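Local coordinates for segregation and condensation protein A (Thermococcus onnurineus, PDB 6IVH) that probably acts as the kleisin subunit of an archaeal Smc-based condensin, bridging Smc heads for chromosome condensation and segregation, and is represented here by its N-terminal domain, at residues E7-T10 against P11-L15; W27-I31 against V32-E36; L50-A54 against R55-A59. All blocks are in the same frame, centred on the assembly; numbering follows the deposited sequence.

Contact 1: residues E7-T10 against P11-L15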
# COMPACT_ATOMS: atom_id res chain seq x y z
N GLU A 7 -4.18 14.93 13.73
CA GLU A 7 -4.86 13.81 13.08
C GLU A 7 -4.36 13.71 11.64
O GLU A 7 -4.48 14.67 10.88
CB GLU A 7 -6.38 13.99 13.10
CG GLU A 7 -6.95 14.53 14.39
CD GLU A 7 -8.17 13.76 14.84
OE1 GLU A 7 -8.70 14.07 15.93
OE2 GLU A 7 -8.59 12.84 14.10
N GLU A 8 -3.82 12.56 11.26
CA GLU A 8 -3.17 12.41 9.97
C GLU A 8 -3.76 11.24 9.19
O GLU A 8 -4.26 10.28 9.78
CB GLU A 8 -1.65 12.22 10.14
CG GLU A 8 -0.95 13.43 10.74
CD GLU A 8 0.48 13.13 11.14
OE1 GLU A 8 0.78 11.95 11.45
OE2 GLU A 8 1.31 14.07 11.15
N ILE A 9 -3.69 11.34 7.87
CA ILE A 9 -4.08 10.23 7.00
C ILE A 9 -3.09 9.09 7.20
O ILE A 9 -1.88 9.26 7.02
CB ILE A 9 -4.12 10.67 5.53
CG1 ILE A 9 -5.09 11.84 5.33
CG2 ILE A 9 -4.51 9.50 4.64
CD1 ILE A 9 -6.50 11.53 5.74
N THR A 10 -3.60 7.94 7.59
CA THR A 10 -2.78 6.77 7.86
C THR A 10 -2.75 5.84 6.65
O THR A 10 -3.60 5.95 5.75
CB THR A 10 -3.33 6.02 9.08
OG1 THR A 10 -4.65 5.55 8.79
CG2 THR A 10 -3.36 6.94 10.29
N PRO A 11 -1.78 4.93 6.58
CA PRO A 11 -1.77 3.96 5.47
C PRO A 11 -3.05 3.15 5.36
O PRO A 11 -3.47 2.81 4.25
CB PRO A 11 -0.57 3.06 5.79
CG PRO A 11 0.31 3.89 6.65
CD PRO A 11 -0.59 4.80 7.43
N VAL A 12 -3.69 2.84 6.49
CA VAL A 12 -4.92 2.05 6.45
C VAL A 12 -6.05 2.86 5.82
O VAL A 12 -6.87 2.32 5.06
CB VAL A 12 -5.29 1.57 7.87
CG1 VAL A 12 -6.54 0.71 7.83
CG2 VAL A 12 -4.12 0.82 8.48
N ASP A 13 -6.10 4.16 6.11
CA ASP A 13 -7.13 5.03 5.53
C ASP A 13 -7.13 4.94 4.01
O ASP A 13 -8.18 4.81 3.38
CB ASP A 13 -6.91 6.47 5.98
CG ASP A 13 -7.16 6.67 7.46
OD1 ASP A 13 -8.06 6.00 8.01
OD2 ASP A 13 -6.46 7.50 8.08
N ILE A 14 -5.95 5.03 3.40
CA ILE A 14 -5.87 5.00 1.94
C ILE A 14 -6.25 3.63 1.41
O ILE A 14 -6.96 3.51 0.40
CB ILE A 14 -4.46 5.43 1.48
CG1 ILE A 14 -4.15 6.85 1.97
CG2 ILE A 14 -4.35 5.34 -0.03
CD1 ILE A 14 -2.76 7.33 1.64
N LEU A 15 -5.79 2.56 2.07
CA LEU A 15 -6.09 1.22 1.59
C LEU A 15 -7.57 0.89 1.72
O LEU A 15 -8.16 0.30 0.81
CB LEU A 15 -5.23 0.19 2.34
CG LEU A 15 -3.73 0.26 2.07
CD1 LEU A 15 -2.95 -0.51 3.13
CD2 LEU A 15 -3.41 -0.26 0.68

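Contact 2: residues W27-I31 against V32-E36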
# COMPACT_ATOMS: atom_id res chain seq x y z
N TRP A 27 -9.93 -9.87 -2.01
CA TRP A 27 -9.47 -11.25 -1.99
C TRP A 27 -8.34 -11.52 -2.98
O TRP A 27 -7.51 -12.39 -2.72
CB TRP A 27 -10.64 -12.21 -2.24
CG TRP A 27 -11.68 -12.22 -1.14
CD1 TRP A 27 -12.98 -11.81 -1.25
CD2 TRP A 27 -11.51 -12.65 0.22
NE1 TRP A 27 -13.63 -11.96 -0.05
CE2 TRP A 27 -12.75 -12.47 0.87
CE3 TRP A 27 -10.43 -13.16 0.94
CZ2 TRP A 27 -12.93 -12.79 2.21
CZ3 TRP A 27 -10.62 -13.48 2.28
CH2 TRP A 27 -11.86 -13.29 2.90
N ASN A 28 -8.28 -10.80 -4.11
CA ASN A 28 -7.11 -10.89 -4.99
C ASN A 28 -6.61 -9.48 -5.31
O ASN A 28 -7.08 -8.78 -6.21
CB ASN A 28 -7.40 -11.76 -6.25
CG ASN A 28 -8.15 -11.04 -7.37
OD1 ASN A 28 -8.95 -10.14 -7.15
ND2 ASN A 28 -7.90 -11.47 -8.61
N ILE A 29 -5.63 -9.04 -4.52
CA ILE A 29 -5.01 -7.74 -4.73
C ILE A 29 -3.77 -7.93 -5.58
O ILE A 29 -2.94 -8.81 -5.31
CB ILE A 29 -4.65 -7.08 -3.38
CG1 ILE A 29 -5.86 -7.03 -2.45
CG2 ILE A 29 -4.08 -5.69 -3.61
CD1 ILE A 29 -5.57 -6.33 -1.14
N ASP A 30 -3.63 -7.11 -6.62
CA ASP A 30 -2.42 -7.10 -7.44
C ASP A 30 -1.48 -6.03 -6.89
O ASP A 30 -1.75 -4.83 -7.03
CB ASP A 30 -2.76 -6.84 -8.91
CG ASP A 30 -1.61 -7.16 -9.85
OD1 ASP A 30 -0.44 -7.12 -9.41
OD2 ASP A 30 -1.88 -7.47 -11.03
N ILE A 31 -0.38 -6.46 -6.26
CA ILE A 31 0.50 -5.53 -5.58
C ILE A 31 1.14 -4.55 -6.56
O ILE A 31 1.49 -3.42 -6.20
CB ILE A 31 1.57 -6.29 -4.76
CG1 ILE A 31 2.32 -5.34 -3.83
CG2 ILE A 31 2.55 -7.00 -5.68
CD1 ILE A 31 1.44 -4.64 -2.83
N VAL A 32 1.30 -4.96 -7.82
CA VAL A 32 1.81 -4.05 -8.84
C VAL A 32 0.76 -3.01 -9.19
O VAL A 32 1.05 -1.81 -9.28
CB VAL A 32 2.27 -4.84 -10.08
CG1 VAL A 32 2.73 -3.89 -11.17
CG2 VAL A 32 3.38 -5.82 -9.71
N ASP A 33 -0.49 -3.45 -9.39
CA ASP A 33 -1.56 -2.51 -9.70
C ASP A 33 -1.98 -1.71 -8.47
O ASP A 33 -2.42 -0.56 -8.60
CB ASP A 33 -2.75 -3.26 -10.28
CG ASP A 33 -2.40 -4.05 -11.53
OD1 ASP A 33 -1.38 -3.72 -12.17
OD2 ASP A 33 -3.13 -5.01 -11.86
N LEU A 34 -1.84 -2.29 -7.28
CA LEU A 34 -2.23 -1.60 -6.05
C LEU A 34 -1.28 -0.45 -5.73
O LEU A 34 -1.71 0.56 -5.16
CB LEU A 34 -2.30 -2.58 -4.89
CG LEU A 34 -2.77 -2.12 -3.50
CD1 LEU A 34 -1.64 -1.52 -2.66
CD2 LEU A 34 -3.93 -1.15 -3.62
N THR A 35 -0.00 -0.59 -6.08
CA THR A 35 0.99 0.40 -5.67
C THR A 35 0.69 1.77 -6.26
O THR A 35 0.71 2.78 -5.55
CB THR A 35 2.39 -0.07 -6.07
OG1 THR A 35 2.66 -1.33 -5.45
CG2 THR A 35 3.44 0.94 -5.64
N GLU A 36 0.41 1.84 -7.56
CA GLU A 36 0.16 3.14 -8.18
C GLU A 36 -1.20 3.69 -7.78
O GLU A 36 -1.37 4.91 -7.70
CB GLU A 36 0.29 3.05 -9.70
CG GLU A 36 0.33 4.41 -10.41
CD GLU A 36 1.51 5.28 -9.98
OE1 GLU A 36 2.51 4.73 -9.48
OE2 GLU A 36 1.43 6.52 -10.15

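Contact 3: residues L50-A54 against R55-A59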
# COMPACT_ATOMS: atom_id res chain seq x y z
N LEU A 50 -3.65 18.12 2.77
CA LEU A 50 -4.17 17.52 3.98
C LEU A 50 -3.07 16.79 4.73
O LEU A 50 -2.09 16.33 4.14
CB LEU A 50 -5.31 16.55 3.66
CG LEU A 50 -6.32 17.09 2.65
CD1 LEU A 50 -7.23 15.97 2.16
CD2 LEU A 50 -7.11 18.24 3.25
N ARG A 51 -3.23 16.70 6.05
CA ARG A 51 -2.24 16.05 6.89
C ARG A 51 -2.18 14.57 6.57
O ARG A 51 -3.16 13.85 6.73
CB ARG A 51 -2.58 16.25 8.37
CG ARG A 51 -2.64 17.69 8.87
CD ARG A 51 -2.40 17.74 10.36
NE ARG A 51 -2.81 19.01 10.96
CZ ARG A 51 -3.12 19.16 12.25
NH1 ARG A 51 -3.04 18.12 13.07
NH2 ARG A 51 -3.50 20.34 12.72
N VAL A 52 -1.02 14.12 6.10
CA VAL A 52 -0.77 12.71 5.80
C VAL A 52 0.40 12.26 6.66
O VAL A 52 1.45 12.92 6.68
CB VAL A 52 -0.48 12.50 4.30
CG1 VAL A 52 0.11 11.12 4.06
CG2 VAL A 52 -1.75 12.67 3.49
N SER A 53 0.22 11.16 7.38
CA SER A 53 1.22 10.71 8.34
C SER A 53 2.50 10.27 7.64
O SER A 53 2.53 10.01 6.44
CB SER A 53 0.67 9.56 9.19
OG SER A 53 0.50 8.39 8.41
N ALA A 54 3.57 10.17 8.43
CA ALA A 54 4.84 9.68 7.90
C ALA A 54 4.74 8.22 7.49
O ALA A 54 5.36 7.81 6.51
CB ALA A 54 5.95 9.87 8.93
N ARG A 55 3.96 7.42 8.23
CA ARG A 55 3.80 6.01 7.88
C ARG A 55 3.15 5.86 6.51
O ARG A 55 3.53 4.98 5.73
CB ARG A 55 2.99 5.28 8.95
CG ARG A 55 3.53 5.48 10.36
CD ARG A 55 2.69 4.77 11.41
NE ARG A 55 3.02 3.36 11.53
CZ ARG A 55 2.23 2.36 11.14
NH1 ARG A 55 1.06 2.63 10.59
NH2 ARG A 55 2.62 1.11 11.30
N ALA A 56 2.18 6.72 6.19
CA ALA A 56 1.57 6.69 4.87
C ALA A 56 2.57 7.07 3.78
O ALA A 56 2.47 6.59 2.65
CB ALA A 56 0.35 7.61 4.82
N ILE A 57 3.53 7.95 4.11
CA ILE A 57 4.58 8.27 3.15
C ILE A 57 5.55 7.10 3.02
O ILE A 57 5.94 6.72 1.91
CB ILE A 57 5.30 9.56 3.58
CG1 ILE A 57 4.34 10.76 3.54
CG2 ILE A 57 6.52 9.81 2.70
CD1 ILE A 57 4.95 12.04 4.06
N LEU A 58 5.94 6.51 4.15
CA LEU A 58 6.86 5.37 4.12
C LEU A 58 6.22 4.15 3.46
O LEU A 58 6.92 3.37 2.81
CB LEU A 58 7.31 5.03 5.54
CG LEU A 58 8.16 3.77 5.74
CD1 LEU A 58 9.45 3.86 4.94
CD2 LEU A 58 8.45 3.56 7.22
N ALA A 59 4.91 3.97 3.62
CA ALA A 59 4.24 2.83 3.02
C ALA A 59 4.32 2.86 1.50
O ALA A 59 4.31 1.81 0.85
CB ALA A 59 2.78 2.77 3.47

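Contact 1: residues E7-T10 against P11-L15
A capping box opens helix 11-20, with Thr-10 at the N-cap and Asp-13 three residues on. The backbone N of Thr-10 donates to Asp-13 OD2 at 2.9 Å in a nearly straight bond (171°), meeting it on the anti side but 30° out of the carboxylate plane. The hydroxyl of Thr-10 donates to the same oxygen, OG1 to OD2 of Asp-13 being 2.8 Å, but comes from above the carboxylate plane. Both donors lie on one face of that plane, and together they fix the turn of the carboxylate. Thr-10 holds OG1 between its own backbone N and carbonyl carbon (chi1 63°), which turns the hydroxyl onto the first turn, where the backbone N of Asp-13 returns a weak bond to OG1 at 3.3 Å. The bond from Ile-14 N to Thr-10 O is also weak, at 3.4 Å. Beneath the polar box, Ile-9 CG2 meets Ile-14 CG1 at 3.8 Å, the two side chains lying roughly perpendicular. Ile-14 continues onto Tyr-38 and Leu-42 of helix 31-47, while Pro-11 faces helix 54-72. Ile-9, just before the cap, and Ile-14 thus form a hydrophobic staple next to the capping box.

Contact 2: residues W27-I31 against V32-E36
Ile-29 and Leu-34 clasp the start of helix 31-47 from the buried side: Ile-29 CG2 sits against Leu-34 CG at 3.8 Å. This hydrophobic staple is the tight part of the contact. Leu-34 carries on to Leu-15 and Leu-18 of helix 11-20, and Ile-29 to Phe-107 and Leu-110 of helix 107-120. The backbone is close-knit too, since Leu-34 N donates to Asp-30 O at 2.6 Å, almost in line with the carbonyl. One residue further on, the Thr-35 hydroxyl has two carbonyl acceptors, Ile-31 O and Leu-63 O of helix 54-72, between which its single proton must be shared or alternate. The partly exposed side is polar, held by directional bonds and not by packing. Asp-30, the N-cap, extends its carboxylate anti to its backbone N (chi1 -165°), alongside Val-32, and OD1 accepts from Val-32 N at 3.2 Å, 34° out of the carboxylate plane. There OD1 also forms a salt bridge with Arg-103. Asp-33 brings its OD2 to 2.9 Å from Asp-30 OD2, the two carboxylates turned 45° apart. So close a pair of acids should favour protonation of one of them, although Arg-103 and the positive end of the helix dipole probably offset much of the repulsion.

Contact 3: residues L50-A54 against R55-A59
The carbonyl of Ser-53 is met by Ile-57 N, at 3.3 Å from Ser-53 O and tilted 23° out of the carbonyl plane. Two carbons also lie about Ser-53 O, Ile-57 CG1 at 3.5 Å and Ala-56 CB at 3.6 Å. The carbonyl of Ala-54 is met almost end-on instead, by Leu-58 N at 2.8 Å from Ala-54 O. The other flat group is the guanidinium of Arg-55, whose chain bends at chi3 and ends away from 50-54; its NH2 makes a salt bridge with Glu-119, while the side chain packs on Met-115 and Leu-118. Ser-53 is the N-cap of helix 54-72: OG, lying between its backbone N and carbonyl carbon (chi1 68°), accepts from Ala-56 N at 3.2 Å with an N-H...O angle of 159°. The same oxygen is hydrogen-bonded to Ile-9 O, so the hydroxyl joins the cap to the N-terminal loop. Before the cap, Val-52 lays CG1 against Ala-56 CB at 3.6 Å and more loosely against Ile-57 CG1 at 4.3 Å, the latter at the positions of a hydrophobic staple. Val-52 also leans on Leu-42 and Met-45 of helix 31-47. Ala-56 and Ala-59 pack against Pro-11 of helix 11-20, and Ala-59 reaches Tyr-38 and Leu-114, setting the start of helix 54-72 among helices 11-20, 31-47 and 107-120.

How the contacts relate
All three contacts are helix N-termini with a capping side chain, yet each solves the cap differently: a reciprocal Thr/Asp box in contact 1, an aspartate shared with an arginine in contact 2, and a serine hydroxyl that also bonds the N-terminal loop in contact 3. Contacts 1 and 3, with centres about 7 Å apart on the same side of the domain, are tied together by probable backbone hydrogen bonds between Ile-9 and both Arg-51 and Ser-53. Contact 2 lies on the opposite side of the chain's centre and has more of its touching residues buried; it meets contact 1 through Leu-15 and Leu-34 but does not touch contact 3, whose outer residues Ala-54 and Ile-57 are exposed.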